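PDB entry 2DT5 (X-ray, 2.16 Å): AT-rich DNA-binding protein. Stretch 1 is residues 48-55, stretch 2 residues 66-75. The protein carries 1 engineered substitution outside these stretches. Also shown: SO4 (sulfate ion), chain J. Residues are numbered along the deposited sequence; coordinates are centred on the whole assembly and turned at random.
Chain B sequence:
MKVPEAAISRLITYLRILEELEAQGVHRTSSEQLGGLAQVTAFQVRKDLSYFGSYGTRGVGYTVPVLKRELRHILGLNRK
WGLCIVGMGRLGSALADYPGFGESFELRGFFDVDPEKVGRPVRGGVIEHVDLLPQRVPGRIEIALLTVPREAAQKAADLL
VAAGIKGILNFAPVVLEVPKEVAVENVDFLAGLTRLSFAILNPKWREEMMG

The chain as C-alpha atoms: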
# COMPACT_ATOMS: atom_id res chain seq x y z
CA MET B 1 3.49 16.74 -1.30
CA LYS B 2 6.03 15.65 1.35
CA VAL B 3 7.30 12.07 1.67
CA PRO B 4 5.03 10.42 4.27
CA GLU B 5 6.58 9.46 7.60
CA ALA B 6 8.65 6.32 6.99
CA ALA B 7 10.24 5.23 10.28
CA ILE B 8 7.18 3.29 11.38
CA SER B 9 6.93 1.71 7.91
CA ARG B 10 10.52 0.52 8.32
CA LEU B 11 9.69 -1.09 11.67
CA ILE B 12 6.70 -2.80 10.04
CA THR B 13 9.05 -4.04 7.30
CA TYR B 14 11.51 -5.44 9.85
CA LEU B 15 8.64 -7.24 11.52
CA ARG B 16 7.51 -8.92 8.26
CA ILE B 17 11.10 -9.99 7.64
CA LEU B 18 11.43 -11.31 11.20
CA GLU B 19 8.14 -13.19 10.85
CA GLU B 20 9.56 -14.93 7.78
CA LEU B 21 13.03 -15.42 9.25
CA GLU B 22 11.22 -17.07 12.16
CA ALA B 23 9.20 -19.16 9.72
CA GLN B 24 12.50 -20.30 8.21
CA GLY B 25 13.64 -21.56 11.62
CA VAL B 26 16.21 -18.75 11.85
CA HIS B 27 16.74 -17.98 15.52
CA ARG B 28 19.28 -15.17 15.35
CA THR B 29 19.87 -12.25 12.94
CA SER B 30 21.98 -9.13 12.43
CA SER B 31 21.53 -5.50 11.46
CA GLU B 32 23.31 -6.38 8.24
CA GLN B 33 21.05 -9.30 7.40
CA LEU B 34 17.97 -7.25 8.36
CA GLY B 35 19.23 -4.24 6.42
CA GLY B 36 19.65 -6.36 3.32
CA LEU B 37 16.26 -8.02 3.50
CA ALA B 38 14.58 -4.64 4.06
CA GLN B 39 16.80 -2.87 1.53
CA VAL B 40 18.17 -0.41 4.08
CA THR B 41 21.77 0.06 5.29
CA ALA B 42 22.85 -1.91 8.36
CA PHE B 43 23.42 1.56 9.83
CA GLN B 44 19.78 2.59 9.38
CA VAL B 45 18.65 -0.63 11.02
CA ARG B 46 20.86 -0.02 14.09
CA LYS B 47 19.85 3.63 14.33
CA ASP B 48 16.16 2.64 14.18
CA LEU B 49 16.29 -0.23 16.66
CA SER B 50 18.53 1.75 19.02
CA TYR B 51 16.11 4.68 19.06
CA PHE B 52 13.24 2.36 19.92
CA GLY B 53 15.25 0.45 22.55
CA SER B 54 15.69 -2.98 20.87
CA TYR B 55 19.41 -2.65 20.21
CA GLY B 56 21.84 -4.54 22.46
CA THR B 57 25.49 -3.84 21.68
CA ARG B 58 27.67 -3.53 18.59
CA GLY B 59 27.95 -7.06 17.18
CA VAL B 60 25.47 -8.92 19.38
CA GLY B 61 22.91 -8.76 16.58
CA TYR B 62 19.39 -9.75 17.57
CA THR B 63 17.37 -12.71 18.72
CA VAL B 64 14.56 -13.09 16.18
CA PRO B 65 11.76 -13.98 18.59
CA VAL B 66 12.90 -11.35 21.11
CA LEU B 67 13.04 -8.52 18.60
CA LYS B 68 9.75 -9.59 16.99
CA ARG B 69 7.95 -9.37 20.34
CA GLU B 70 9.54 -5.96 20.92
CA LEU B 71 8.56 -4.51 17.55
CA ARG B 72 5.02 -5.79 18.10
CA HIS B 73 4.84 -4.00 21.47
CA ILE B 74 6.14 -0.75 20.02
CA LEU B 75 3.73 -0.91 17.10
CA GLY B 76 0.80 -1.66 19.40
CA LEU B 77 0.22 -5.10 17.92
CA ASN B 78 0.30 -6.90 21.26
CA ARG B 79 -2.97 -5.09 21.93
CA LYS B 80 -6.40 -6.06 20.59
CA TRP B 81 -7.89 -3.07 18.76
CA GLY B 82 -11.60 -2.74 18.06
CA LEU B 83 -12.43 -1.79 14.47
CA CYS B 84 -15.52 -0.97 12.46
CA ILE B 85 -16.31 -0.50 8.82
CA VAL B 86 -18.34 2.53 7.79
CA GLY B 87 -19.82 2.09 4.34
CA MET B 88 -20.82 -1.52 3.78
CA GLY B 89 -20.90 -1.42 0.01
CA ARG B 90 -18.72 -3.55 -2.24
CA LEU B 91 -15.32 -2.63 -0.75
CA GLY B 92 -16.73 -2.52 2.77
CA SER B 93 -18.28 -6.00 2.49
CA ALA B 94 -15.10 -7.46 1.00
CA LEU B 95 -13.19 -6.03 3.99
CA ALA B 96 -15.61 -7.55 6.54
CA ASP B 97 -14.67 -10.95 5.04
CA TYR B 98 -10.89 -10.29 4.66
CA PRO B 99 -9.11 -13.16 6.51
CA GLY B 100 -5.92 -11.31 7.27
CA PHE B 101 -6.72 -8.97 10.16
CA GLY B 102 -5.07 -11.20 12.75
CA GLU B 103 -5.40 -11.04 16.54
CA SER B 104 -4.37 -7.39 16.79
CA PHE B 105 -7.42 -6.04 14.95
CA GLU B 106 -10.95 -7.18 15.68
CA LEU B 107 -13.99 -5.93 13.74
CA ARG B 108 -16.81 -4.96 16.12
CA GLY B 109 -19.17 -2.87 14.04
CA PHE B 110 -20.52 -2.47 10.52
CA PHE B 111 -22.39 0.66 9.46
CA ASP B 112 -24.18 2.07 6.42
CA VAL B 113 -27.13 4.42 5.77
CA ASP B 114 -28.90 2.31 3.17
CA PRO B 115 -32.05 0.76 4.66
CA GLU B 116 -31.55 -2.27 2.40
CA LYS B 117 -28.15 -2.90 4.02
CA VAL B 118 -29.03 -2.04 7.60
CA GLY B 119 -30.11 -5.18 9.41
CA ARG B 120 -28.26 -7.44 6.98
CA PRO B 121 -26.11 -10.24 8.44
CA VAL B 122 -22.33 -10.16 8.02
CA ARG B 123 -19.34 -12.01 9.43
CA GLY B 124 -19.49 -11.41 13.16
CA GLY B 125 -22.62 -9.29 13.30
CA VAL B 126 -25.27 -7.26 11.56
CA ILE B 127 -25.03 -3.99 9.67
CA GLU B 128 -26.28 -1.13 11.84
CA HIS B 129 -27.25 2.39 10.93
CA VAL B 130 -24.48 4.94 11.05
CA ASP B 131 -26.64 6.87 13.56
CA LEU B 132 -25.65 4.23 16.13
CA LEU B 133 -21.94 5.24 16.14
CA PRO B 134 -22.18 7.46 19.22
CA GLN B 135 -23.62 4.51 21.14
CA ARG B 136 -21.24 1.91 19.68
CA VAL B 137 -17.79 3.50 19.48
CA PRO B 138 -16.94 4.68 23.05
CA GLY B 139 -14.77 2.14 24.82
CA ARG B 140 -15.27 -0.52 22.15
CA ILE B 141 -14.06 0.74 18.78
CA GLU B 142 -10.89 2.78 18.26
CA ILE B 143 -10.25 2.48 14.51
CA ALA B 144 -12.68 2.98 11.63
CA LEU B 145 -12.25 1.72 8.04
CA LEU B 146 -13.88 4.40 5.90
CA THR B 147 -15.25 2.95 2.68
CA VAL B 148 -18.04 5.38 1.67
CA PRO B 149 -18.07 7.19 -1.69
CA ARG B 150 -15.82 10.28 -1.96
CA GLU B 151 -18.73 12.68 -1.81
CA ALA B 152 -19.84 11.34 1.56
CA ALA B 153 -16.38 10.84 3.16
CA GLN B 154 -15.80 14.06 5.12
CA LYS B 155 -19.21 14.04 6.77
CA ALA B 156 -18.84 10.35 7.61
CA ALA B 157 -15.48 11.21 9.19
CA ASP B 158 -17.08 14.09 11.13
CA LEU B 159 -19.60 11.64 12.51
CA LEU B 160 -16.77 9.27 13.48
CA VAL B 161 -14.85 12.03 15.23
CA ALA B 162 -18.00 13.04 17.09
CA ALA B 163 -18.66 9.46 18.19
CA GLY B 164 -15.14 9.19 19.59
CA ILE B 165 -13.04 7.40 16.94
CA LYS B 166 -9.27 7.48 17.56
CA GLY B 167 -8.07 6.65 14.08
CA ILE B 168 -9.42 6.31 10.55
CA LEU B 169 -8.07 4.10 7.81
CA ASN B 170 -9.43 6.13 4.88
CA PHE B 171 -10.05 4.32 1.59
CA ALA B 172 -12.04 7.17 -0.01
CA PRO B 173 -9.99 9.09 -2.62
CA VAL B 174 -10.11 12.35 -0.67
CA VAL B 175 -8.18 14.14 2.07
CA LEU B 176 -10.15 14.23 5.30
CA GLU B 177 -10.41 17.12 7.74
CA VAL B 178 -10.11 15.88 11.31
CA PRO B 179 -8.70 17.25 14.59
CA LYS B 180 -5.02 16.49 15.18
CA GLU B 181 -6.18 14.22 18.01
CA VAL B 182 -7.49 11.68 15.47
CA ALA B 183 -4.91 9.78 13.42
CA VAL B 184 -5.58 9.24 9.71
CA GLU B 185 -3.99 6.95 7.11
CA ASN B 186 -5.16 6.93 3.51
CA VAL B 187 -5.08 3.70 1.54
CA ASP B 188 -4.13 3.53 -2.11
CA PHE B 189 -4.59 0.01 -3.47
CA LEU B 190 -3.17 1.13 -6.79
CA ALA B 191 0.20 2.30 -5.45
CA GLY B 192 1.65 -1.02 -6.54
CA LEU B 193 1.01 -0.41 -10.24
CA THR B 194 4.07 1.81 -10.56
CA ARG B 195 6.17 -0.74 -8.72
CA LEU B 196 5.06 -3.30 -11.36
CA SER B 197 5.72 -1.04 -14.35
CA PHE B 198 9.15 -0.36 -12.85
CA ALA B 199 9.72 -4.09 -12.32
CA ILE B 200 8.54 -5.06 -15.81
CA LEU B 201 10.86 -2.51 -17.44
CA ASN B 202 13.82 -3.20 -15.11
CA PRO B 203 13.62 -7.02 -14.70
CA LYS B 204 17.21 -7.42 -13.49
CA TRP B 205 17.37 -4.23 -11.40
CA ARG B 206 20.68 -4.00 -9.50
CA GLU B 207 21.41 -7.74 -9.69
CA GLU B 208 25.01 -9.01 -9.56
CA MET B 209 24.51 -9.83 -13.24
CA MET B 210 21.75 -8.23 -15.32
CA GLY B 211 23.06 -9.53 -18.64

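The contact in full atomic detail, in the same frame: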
# COMPACT_ATOMS: atom_id res chain seq x y z
N ASP B 48 17.58 2.82 13.89
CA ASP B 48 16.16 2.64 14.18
C ASP B 48 15.89 1.81 15.43
O ASP B 48 15.11 2.23 16.31
CB ASP B 48 15.43 1.95 13.02
CG ASP B 48 15.20 2.86 11.83
OD1 ASP B 48 15.36 4.09 11.96
OD2 ASP B 48 14.83 2.31 10.76
N LEU B 49 16.52 0.65 15.51
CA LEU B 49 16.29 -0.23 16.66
C LEU B 49 16.90 0.29 17.96
O LEU B 49 16.45 -0.06 19.05
CB LEU B 49 16.78 -1.64 16.33
CG LEU B 49 16.06 -2.23 15.11
CD1 LEU B 49 16.53 -3.65 14.86
CD2 LEU B 49 14.54 -2.21 15.33
N SER B 50 17.92 1.15 17.85
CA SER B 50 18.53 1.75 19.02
C SER B 50 17.52 2.77 19.54
O SER B 50 17.13 2.74 20.72
CB SER B 50 19.83 2.47 18.64
OG SER B 50 20.85 1.53 18.35
N TYR B 51 17.08 3.67 18.66
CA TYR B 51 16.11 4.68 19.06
C TYR B 51 14.92 4.08 19.79
O TYR B 51 14.51 4.59 20.81
CB TYR B 51 15.59 5.46 17.85
CG TYR B 51 14.56 6.52 18.22
CD1 TYR B 51 14.96 7.78 18.67
CD2 TYR B 51 13.19 6.26 18.12
CE1 TYR B 51 14.04 8.76 19.00
CE2 TYR B 51 12.25 7.25 18.46
CZ TYR B 51 12.69 8.50 18.89
OH TYR B 51 11.79 9.49 19.24
N PHE B 52 14.38 2.98 19.27
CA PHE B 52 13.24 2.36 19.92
C PHE B 52 13.57 1.35 21.01
O PHE B 52 12.70 0.61 21.46
CB PHE B 52 12.30 1.73 18.86
CG PHE B 52 11.59 2.75 18.01
CD1 PHE B 52 12.12 3.14 16.78
CD2 PHE B 52 10.42 3.35 18.45
CE1 PHE B 52 11.49 4.14 16.03
CE2 PHE B 52 9.79 4.35 17.70
CZ PHE B 52 10.34 4.74 16.49
N GLY B 53 14.82 1.30 21.46
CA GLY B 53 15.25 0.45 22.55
C GLY B 53 15.46 -1.05 22.31
O GLY B 53 15.63 -1.78 23.28
N SER B 54 15.48 -1.54 21.07
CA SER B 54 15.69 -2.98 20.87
C SER B 54 17.14 -3.34 20.53
O SER B 54 17.45 -4.51 20.29
CB SER B 54 14.79 -3.50 19.76
OG SER B 54 13.45 -3.60 20.21
N TYR B 55 18.03 -2.36 20.52
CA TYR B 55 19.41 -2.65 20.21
C TYR B 55 20.18 -3.09 21.47
O TYR B 55 19.96 -2.55 22.56
CB TYR B 55 20.08 -1.43 19.56
CG TYR B 55 21.39 -1.75 18.89
CD1 TYR B 55 21.49 -2.85 18.04
CD2 TYR B 55 22.53 -0.99 19.14
CE1 TYR B 55 22.71 -3.19 17.44
CE2 TYR B 55 23.75 -1.31 18.55
CZ TYR B 55 23.83 -2.42 17.70
OH TYR B 55 25.03 -2.78 17.14
N VAL B 66 12.85 -12.43 20.13
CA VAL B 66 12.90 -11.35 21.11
C VAL B 66 12.53 -10.05 20.41
O VAL B 66 11.57 -9.36 20.80
CB VAL B 66 14.31 -11.19 21.73
CG1 VAL B 66 14.39 -9.89 22.57
CG2 VAL B 66 14.61 -12.40 22.61
N LEU B 67 13.28 -9.73 19.37
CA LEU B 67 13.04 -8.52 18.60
C LEU B 67 11.60 -8.48 18.05
O LEU B 67 10.94 -7.45 18.12
CB LEU B 67 14.06 -8.42 17.48
CG LEU B 67 13.92 -7.16 16.62
CD1 LEU B 67 13.93 -5.94 17.52
CD2 LEU B 67 15.04 -7.09 15.62
N LYS B 68 11.11 -9.60 17.53
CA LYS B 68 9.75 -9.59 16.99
C LYS B 68 8.73 -9.19 18.05
O LYS B 68 7.81 -8.42 17.78
CB LYS B 68 9.37 -10.96 16.42
CG LYS B 68 7.90 -11.05 16.03
CD LYS B 68 7.54 -12.41 15.42
CE LYS B 68 6.58 -13.17 16.32
NZ LYS B 68 6.22 -14.49 15.75
N ARG B 69 8.87 -9.72 19.26
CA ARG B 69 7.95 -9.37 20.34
C ARG B 69 8.08 -7.88 20.67
O ARG B 69 7.09 -7.20 20.95
CB ARG B 69 8.26 -10.21 21.58
CG ARG B 69 7.30 -9.98 22.72
CD ARG B 69 7.54 -10.96 23.88
NE ARG B 69 6.49 -10.88 24.89
CZ ARG B 69 6.42 -11.64 25.98
NH1 ARG B 69 7.35 -12.57 26.21
NH2 ARG B 69 5.42 -11.49 26.84
N GLU B 70 9.31 -7.37 20.62
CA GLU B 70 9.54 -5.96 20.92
C GLU B 70 8.91 -5.04 19.88
O GLU B 70 8.24 -4.07 20.22
CB GLU B 70 11.04 -5.68 21.03
CG GLU B 70 11.67 -6.44 22.20
CD GLU B 70 13.16 -6.22 22.34
OE1 GLU B 70 13.80 -5.79 21.35
OE2 GLU B 70 13.71 -6.49 23.43
N LEU B 71 9.15 -5.33 18.60
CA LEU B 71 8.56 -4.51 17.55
C LEU B 71 7.03 -4.54 17.65
O LEU B 71 6.37 -3.53 17.45
CB LEU B 71 9.01 -5.01 16.18
CG LEU B 71 10.47 -4.71 15.90
CD1 LEU B 71 10.84 -5.23 14.51
CD2 LEU B 71 10.70 -3.20 15.98
N ARG B 72 6.47 -5.70 17.97
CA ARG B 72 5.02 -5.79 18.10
C ARG B 72 4.52 -4.90 19.25
O ARG B 72 3.46 -4.26 19.15
CB ARG B 72 4.60 -7.26 18.31
CG ARG B 72 4.77 -8.15 17.04
CD ARG B 72 4.45 -9.61 17.33
NE ARG B 72 3.10 -9.78 17.84
CZ ARG B 72 2.00 -9.70 17.09
NH1 ARG B 72 2.09 -9.46 15.78
NH2 ARG B 72 0.81 -9.82 17.66
N HIS B 73 5.27 -4.85 20.36
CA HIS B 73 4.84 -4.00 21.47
C HIS B 73 4.88 -2.52 21.08
O HIS B 73 3.93 -1.76 21.34
CB HIS B 73 5.71 -4.22 22.71
CG HIS B 73 5.33 -3.33 23.86
ND1 HIS B 73 6.07 -2.23 24.23
CD2 HIS B 73 4.25 -3.35 24.68
CE1 HIS B 73 5.47 -1.61 25.23
NE2 HIS B 73 4.36 -2.27 25.52
N ILE B 74 5.98 -2.12 20.47
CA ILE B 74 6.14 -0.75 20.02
C ILE B 74 5.04 -0.33 19.06
O ILE B 74 4.49 0.77 19.16
CB ILE B 74 7.47 -0.57 19.31
CG1 ILE B 74 8.60 -0.70 20.32
CG2 ILE B 74 7.53 0.80 18.60
CD1 ILE B 74 9.95 -0.95 19.68
N LEU B 75 4.73 -1.22 18.11
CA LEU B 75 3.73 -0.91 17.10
C LEU B 75 2.29 -0.99 17.61
O LEU B 75 1.36 -0.56 16.92
CB LEU B 75 3.94 -1.84 15.88
CG LEU B 75 5.28 -1.59 15.16
CD1 LEU B 75 5.56 -2.70 14.13
CD2 LEU B 75 5.26 -0.23 14.46
S SO4 J . 24.74 -5.68 14.90
O1 SO4 J . 24.18 -4.31 14.83
O2 SO4 J . 24.97 -6.02 16.31
O3 SO4 J . 23.79 -6.66 14.34
O4 SO4 J . 26.00 -5.72 14.14

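The contact sets the end of one helix and the turn that follows it against the side of a second helix, burying 314 Å² in all. Stretch 1 is helical through Tyr-51; Phe-52 is the first residue to leave helical phi/psi, and Gly-53 continues the turn with a positive phi of 77°, a value that favours glycine. The turn is held back on its own helix by two amides, Gly-53 N to Ser-50 O at 2.8 Å and Ser-54 N to Leu-49 O at 2.7 Å. Stretch 2 keeps regular i to i+4 hydrogen bonds throughout. The CA atoms come nearest at Ser-54 and Leu-67 (6.5 Å) and at Phe-52 and Ile-74 (7.8 Å).

Ser-54 has the largest covered area, 64 Å², and its CA-to-CB bond points toward the helix. Its hydroxyl donates a very short hydrogen bond, 2.5 Å from Ser-54 OG to Glu-70 OE1, and the carboxylate is a natural acceptor for it. The same side chain also serves apolar packing: Ser-54 CB lies 3.4 Å from Leu-67 CD1, the methylene meeting a methyl.

Ile-74, with 60 Å² covered, lies one helical turn beyond Glu-70 and meets Phe-52. Ile-74 CD1 approaches Phe-52 CB at 3.7 Å and the backbone Phe-52 O at 3.6 Å; the latter is simply van der Waals packing, since a methyl offers no conventional donor. Ile-74 CG2 sits oblique to the Phe-52 ring.

Leu-49, buried and pointing toward stretch 2, completes the apolar layer. Its CD1 is 3.8 Å from Leu-67 CD2 and its CD2 is 4.0 Å from Leu-71 CD2. Both partners leave their backbone sideways, yet their ends come nearer, so the branched tips make the contact.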